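Local coordinates for BpsB (PgaB), Poly-beta-1,6-N-acetyl-D-glucosamine N-deacetylase (Bordetella bronchiseptica RB50, PDB 5BU6), which removes N-acetyl groups from the biofilm polysaccharide poly-beta-1,6-N-acetyl-D-glucosamine as a family 4 carbohydrate esterase, at residues F13-V21 with I258-V267. The protein carries 5 engineered substitutions. Residues are numbered along the deposited sequence; the frame is centred on the assembly and turned at random.
Sequences FRVLSMHDV and IRRSLVDYEV. Engineered in segment 13-21: Ser-17 (natural residue Cys).
Val-15 to Val-21 pairs in parallel with Ser-261 to Tyr-265 through six backbone hydrogen bonds, the first from Ser-261 N to Val-15 O, the last from Val-21 N to Tyr-265 O, the strand axes 4.6 Å apart at their closest and turned 36° from parallel. On the face bearing Leu-16, Met-18, Val-263 and Tyr-265, the thioether of Met-18, its chain bent at chi2 and chi3, lies alongside Val-263, SD 3.4 Å from CG1, while its CG meets Tyr-265 CD2. The Tyr-265 side chain leaves between its backbone N and carbonyl carbon (chi1 67°), which lays the ring across the neighbouring strand: Asp-20 CA sits over one face, 3.9 Å from the centroid, a CH-pi contact. Leu-46 of helix 43-52 packs on Met-18, Val-263 and Tyr-265. Asp-20 OD1 accepts from Arg-22 N and from a water that in turn takes the N-H of Val-267. On the other face, Arg-260 rises from the sheet and leans forward to bring NH1 within 2.8 Å of OG of Ser-17, an engineered residue (naturally Cys), at an angle too poor for a hydrogen bond; its NE is held by Thr-243 O. Further along, Asp-264 OD1 lies at the edge of the His-19 ring, 3.3 Å from CD2, with carboxylate and ring planes 52° apart; the His-19 side chain lies about 6 Å from a bound nickel ion. Near the strand starts, Val-15 CG2 packs on Ile-258 CG2 at 3.7 Å. This pairing, with strand 77-83 flanking 14-20, belongs to the parallel sheet of the deformed beta/alpha barrel characteristic of family 4 carbohydrate esterases.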
loop_
_atom_site.group_PDB
_atom_site.type_symbol
_atom_site.label_atom_id
_atom_site.label_comp_id
_atom_site.label_asym_id
_atom_site.label_seq_id
_atom_site.Cartn_x
_atom_site.Cartn_y
_atom_site.Cartn_z
ATOM N N PHE A 13 -3.378 16.041 -7.321
ATOM C CA PHE A 13 -2.309 15.105 -7.664
ATOM C C PHE A 13 -2.829 13.724 -8.083
ATOM O O PHE A 13 -3.973 13.347 -7.777
ATOM C CB PHE A 13 -1.330 14.972 -6.497
ATOM C CG PHE A 13 -1.940 14.400 -5.248
ATOM C CD1 PHE A 13 -2.605 15.222 -4.340
ATOM C CD2 PHE A 13 -1.839 13.037 -4.968
ATOM C CE1 PHE A 13 -3.163 14.701 -3.192
ATOM C CE2 PHE A 13 -2.403 12.509 -3.808
ATOM C CZ PHE A 13 -3.051 13.341 -2.915
ATOM N N ARG A 14 -1.996 12.997 -8.817
ATOM C CA ARG A 14 -2.303 11.611 -9.166
ATOM C C ARG A 14 -1.430 10.672 -8.328
ATOM O O ARG A 14 -0.394 11.082 -7.814
ATOM C CB ARG A 14 -2.095 11.381 -10.670
ATOM C CG ARG A 14 -3.159 12.040 -11.560
ATOM C CD ARG A 14 -4.409 11.185 -11.661
ATOM N NE ARG A 14 -5.429 11.812 -12.495
ATOM C CZ ARG A 14 -6.521 11.200 -12.951
ATOM N NH1 ARG A 14 -7.378 11.876 -13.693
ATOM N NH2 ARG A 14 -6.758 9.922 -12.667
ATOM N N VAL A 15 -1.882 9.432 -8.143
ATOM C CA VAL A 15 -1.101 8.412 -7.430
ATOM C C VAL A 15 -1.033 7.180 -8.333
ATOM O O VAL A 15 -2.037 6.773 -8.927
ATOM C CB VAL A 15 -1.704 8.029 -6.072
ATOM C CG1 VAL A 15 -0.851 6.972 -5.366
ATOM C CG2 VAL A 15 -1.842 9.257 -5.170
ATOM N N LEU A 16 0.158 6.605 -8.435
ATOM C CA LEU A 16 0.396 5.489 -9.323
ATOM C C LEU A 16 0.949 4.345 -8.499
ATOM O O LEU A 16 2.043 4.438 -7.953
ATOM C CB LEU A 16 1.359 5.918 -10.442
ATOM C CG LEU A 16 1.552 5.063 -11.687
ATOM C CD1 LEU A 16 0.245 4.917 -12.466
ATOM C CD2 LEU A 16 2.661 5.651 -12.553
ATOM N N SER A 17 0.176 3.277 -8.373
ATOM C CA SER A 17 0.590 2.130 -7.583
ATOM C C SER A 17 1.208 1.082 -8.528
ATOM O O SER A 17 0.590 0.689 -9.505
ATOM C CB SER A 17 -0.608 1.579 -6.818
ATOM O OG SER A 17 -0.283 0.432 -6.054
ATOM N N MET A 18 2.444 0.678 -8.260
ATOM C CA MET A 18 3.200 -0.150 -9.192
ATOM C C MET A 18 3.301 -1.579 -8.685
ATOM O O MET A 18 3.670 -1.809 -7.543
ATOM C CB MET A 18 4.604 0.405 -9.400
ATOM C CG MET A 18 4.872 0.928 -10.773
ATOM S SD MET A 18 4.161 2.560 -10.963
ATOM C CE MET A 18 4.969 3.434 -9.630
ATOM N N HIS A 19 3.004 -2.532 -9.556
ATOM C CA HIS A 19 2.975 -3.942 -9.169
ATOM C C HIS A 19 3.879 -4.725 -10.123
ATOM O O HIS A 19 3.745 -4.612 -11.340
ATOM C CB HIS A 19 1.521 -4.447 -9.205
ATOM C CG HIS A 19 1.346 -5.884 -8.819
ATOM N ND1 HIS A 19 1.369 -6.314 -7.508
ATOM C CD2 HIS A 19 1.108 -6.985 -9.572
ATOM C CE1 HIS A 19 1.169 -7.620 -7.471
ATOM N NE2 HIS A 19 1.010 -8.052 -8.710
ATOM N N ASP A 20 4.823 -5.475 -9.576
ATOM C CA ASP A 20 5.696 -6.319 -10.389
ATOM C C ASP A 20 4.895 -7.538 -10.833
ATOM O O ASP A 20 4.380 -8.286 -10.005
ATOM C CB ASP A 20 6.939 -6.730 -9.590
ATOM C CG ASP A 20 7.990 -7.444 -10.434
ATOM O OD1 ASP A 20 7.649 -8.118 -11.433
ATOM O OD2 ASP A 20 9.180 -7.346 -10.065
ATOM N N VAL A 21 4.788 -7.732 -12.140
ATOM C CA VAL A 21 3.956 -8.801 -12.686
ATOM C C VAL A 21 4.441 -10.192 -12.235
ATOM O O VAL A 21 3.653 -11.131 -12.145
ATOM C CB VAL A 21 3.906 -8.711 -14.232
ATOM C CG1 VAL A 21 5.255 -9.088 -14.848
ATOM C CG2 VAL A 21 2.775 -9.564 -14.799
ATOM N N ILE A 258 -7.566 8.678 -0.482
ATOM C CA ILE A 258 -6.722 8.956 -1.643
ATOM C C ILE A 258 -6.941 7.940 -2.785
ATOM O O ILE A 258 -6.962 6.725 -2.567
ATOM C CB ILE A 258 -5.244 8.988 -1.219
ATOM C CG1 ILE A 258 -4.982 10.200 -0.302
ATOM C CG2 ILE A 258 -4.313 9.068 -2.417
ATOM C CD1 ILE A 258 -3.540 10.242 0.200
ATOM N N ARG A 259 -7.128 8.475 -3.987
ATOM C CA ARG A 259 -7.356 7.703 -5.201
ATOM C C ARG A 259 -6.046 7.289 -5.864
ATOM O O ARG A 259 -5.098 8.061 -5.885
ATOM C CB ARG A 259 -8.186 8.532 -6.190
ATOM C CG ARG A 259 -9.536 8.890 -5.627
ATOM C CD ARG A 259 -10.177 10.043 -6.362
ATOM N NE ARG A 259 -11.530 10.259 -5.872
ATOM C CZ ARG A 259 -12.303 11.272 -6.241
ATOM N NH1 ARG A 259 -11.848 12.180 -7.094
ATOM N NH2 ARG A 259 -13.524 11.378 -5.743
ATOM N N ARG A 260 -5.991 6.090 -6.432
ATOM C CA ARG A 260 -4.812 5.738 -7.208
ATOM C C ARG A 260 -5.123 4.804 -8.355
ATOM O O ARG A 260 -6.163 4.137 -8.371
ATOM C CB ARG A 260 -3.749 5.111 -6.318
ATOM C CG ARG A 260 -4.069 3.762 -5.820
ATOM C CD ARG A 260 -3.417 3.552 -4.417
ATOM N NE ARG A 260 -3.800 2.236 -3.929
ATOM C CZ ARG A 260 -2.953 1.239 -3.703
ATOM N NH1 ARG A 260 -1.650 1.421 -3.860
ATOM N NH2 ARG A 260 -3.412 0.071 -3.286
ATOM N N SER A 261 -4.214 4.792 -9.317
ATOM C CA SER A 261 -4.313 3.925 -10.482
ATOM C C SER A 261 -3.293 2.832 -10.294
ATOM O O SER A 261 -2.270 3.045 -9.662
ATOM C CB SER A 261 -4.062 4.696 -11.772
ATOM O OG SER A 261 -5.111 5.621 -11.997
ATOM N N LEU A 262 -3.582 1.660 -10.833
ATOM C CA LEU A 262 -2.724 0.514 -10.640
ATOM C C LEU A 262 -2.044 0.218 -11.964
ATOM O O LEU A 262 -2.702 0.178 -12.996
ATOM C CB LEU A 262 -3.552 -0.675 -10.152
ATOM C CG LEU A 262 -2.849 -1.971 -9.760
ATOM C CD1 LEU A 262 -1.849 -1.722 -8.652
ATOM C CD2 LEU A 262 -3.886 -2.996 -9.334
ATOM N N VAL A 263 -0.728 0.047 -11.964
ATOM C CA VAL A 263 -0.075 -0.359 -13.208
ATOM C C VAL A 263 0.953 -1.476 -12.964
ATOM O O VAL A 263 1.642 -1.487 -11.959
ATOM C CB VAL A 263 0.595 0.846 -13.910
ATOM C CG1 VAL A 263 1.786 1.331 -13.131
ATOM C CG2 VAL A 263 1.000 0.482 -15.324
ATOM N N ASP A 264 1.034 -2.431 -13.884
ATOM C CA ASP A 264 1.979 -3.536 -13.754
ATOM C C ASP A 264 3.280 -3.236 -14.486
ATOM O O ASP A 264 3.269 -2.583 -15.525
ATOM C CB ASP A 264 1.371 -4.831 -14.303
ATOM C CG ASP A 264 0.228 -5.348 -13.452
ATOM O OD1 ASP A 264 0.248 -5.135 -12.220
ATOM O OD2 ASP A 264 -0.692 -5.973 -14.019
ATOM N N TYR A 265 4.401 -3.710 -13.950
ATOM C CA TYR A 265 5.669 -3.590 -14.662
ATOM C C TYR A 265 6.486 -4.887 -14.628
ATOM O O TYR A 265 6.203 -5.796 -13.851
ATOM C CB TYR A 265 6.502 -2.450 -14.081
ATOM C CG TYR A 265 6.977 -2.699 -12.667
ATOM C CD1 TYR A 265 8.202 -3.314 -12.413
ATOM C CD2 TYR A 265 6.189 -2.347 -11.580
ATOM C CE1 TYR A 265 8.623 -3.552 -11.109
ATOM C CE2 TYR A 265 6.605 -2.570 -10.284
ATOM C CZ TYR A 265 7.819 -3.179 -10.052
ATOM O OH TYR A 265 8.209 -3.387 -8.749
ATOM N N GLU A 266 7.513 -4.929 -15.465
ATOM C CA GLU A 266 8.506 -5.992 -15.490
ATOM C C GLU A 266 9.866 -5.441 -15.081
ATOM O O GLU A 266 10.192 -4.297 -15.383
ATOM C CB GLU A 266 8.616 -6.604 -16.885
ATOM C CG GLU A 266 7.504 -7.558 -17.260
ATOM C CD GLU A 266 8.032 -8.837 -17.902
ATOM O OE1 GLU A 266 7.717 -9.093 -19.088
ATOM O OE2 GLU A 266 8.764 -9.585 -17.215
ATOM N N VAL A 267 10.664 -6.256 -14.405
ATOM C CA VAL A 267 12.035 -5.877 -14.103
ATOM C C VAL A 267 12.971 -6.642 -15.016
ATOM O O VAL A 267 12.555 -7.595 -15.673
ATOM C CB VAL A 267 12.396 -6.150 -12.633
ATOM C CG1 VAL A 267 11.531 -5.306 -11.718
ATOM C CG2 VAL A 267 12.228 -7.622 -12.308
HETATM O O HOH W 1 -5.554 7.869 -10.788
HETATM O O HOH W 2 -4.794 9.110 -8.623
HETATM O O HOH W 3 9.361 -8.511 -13.368
#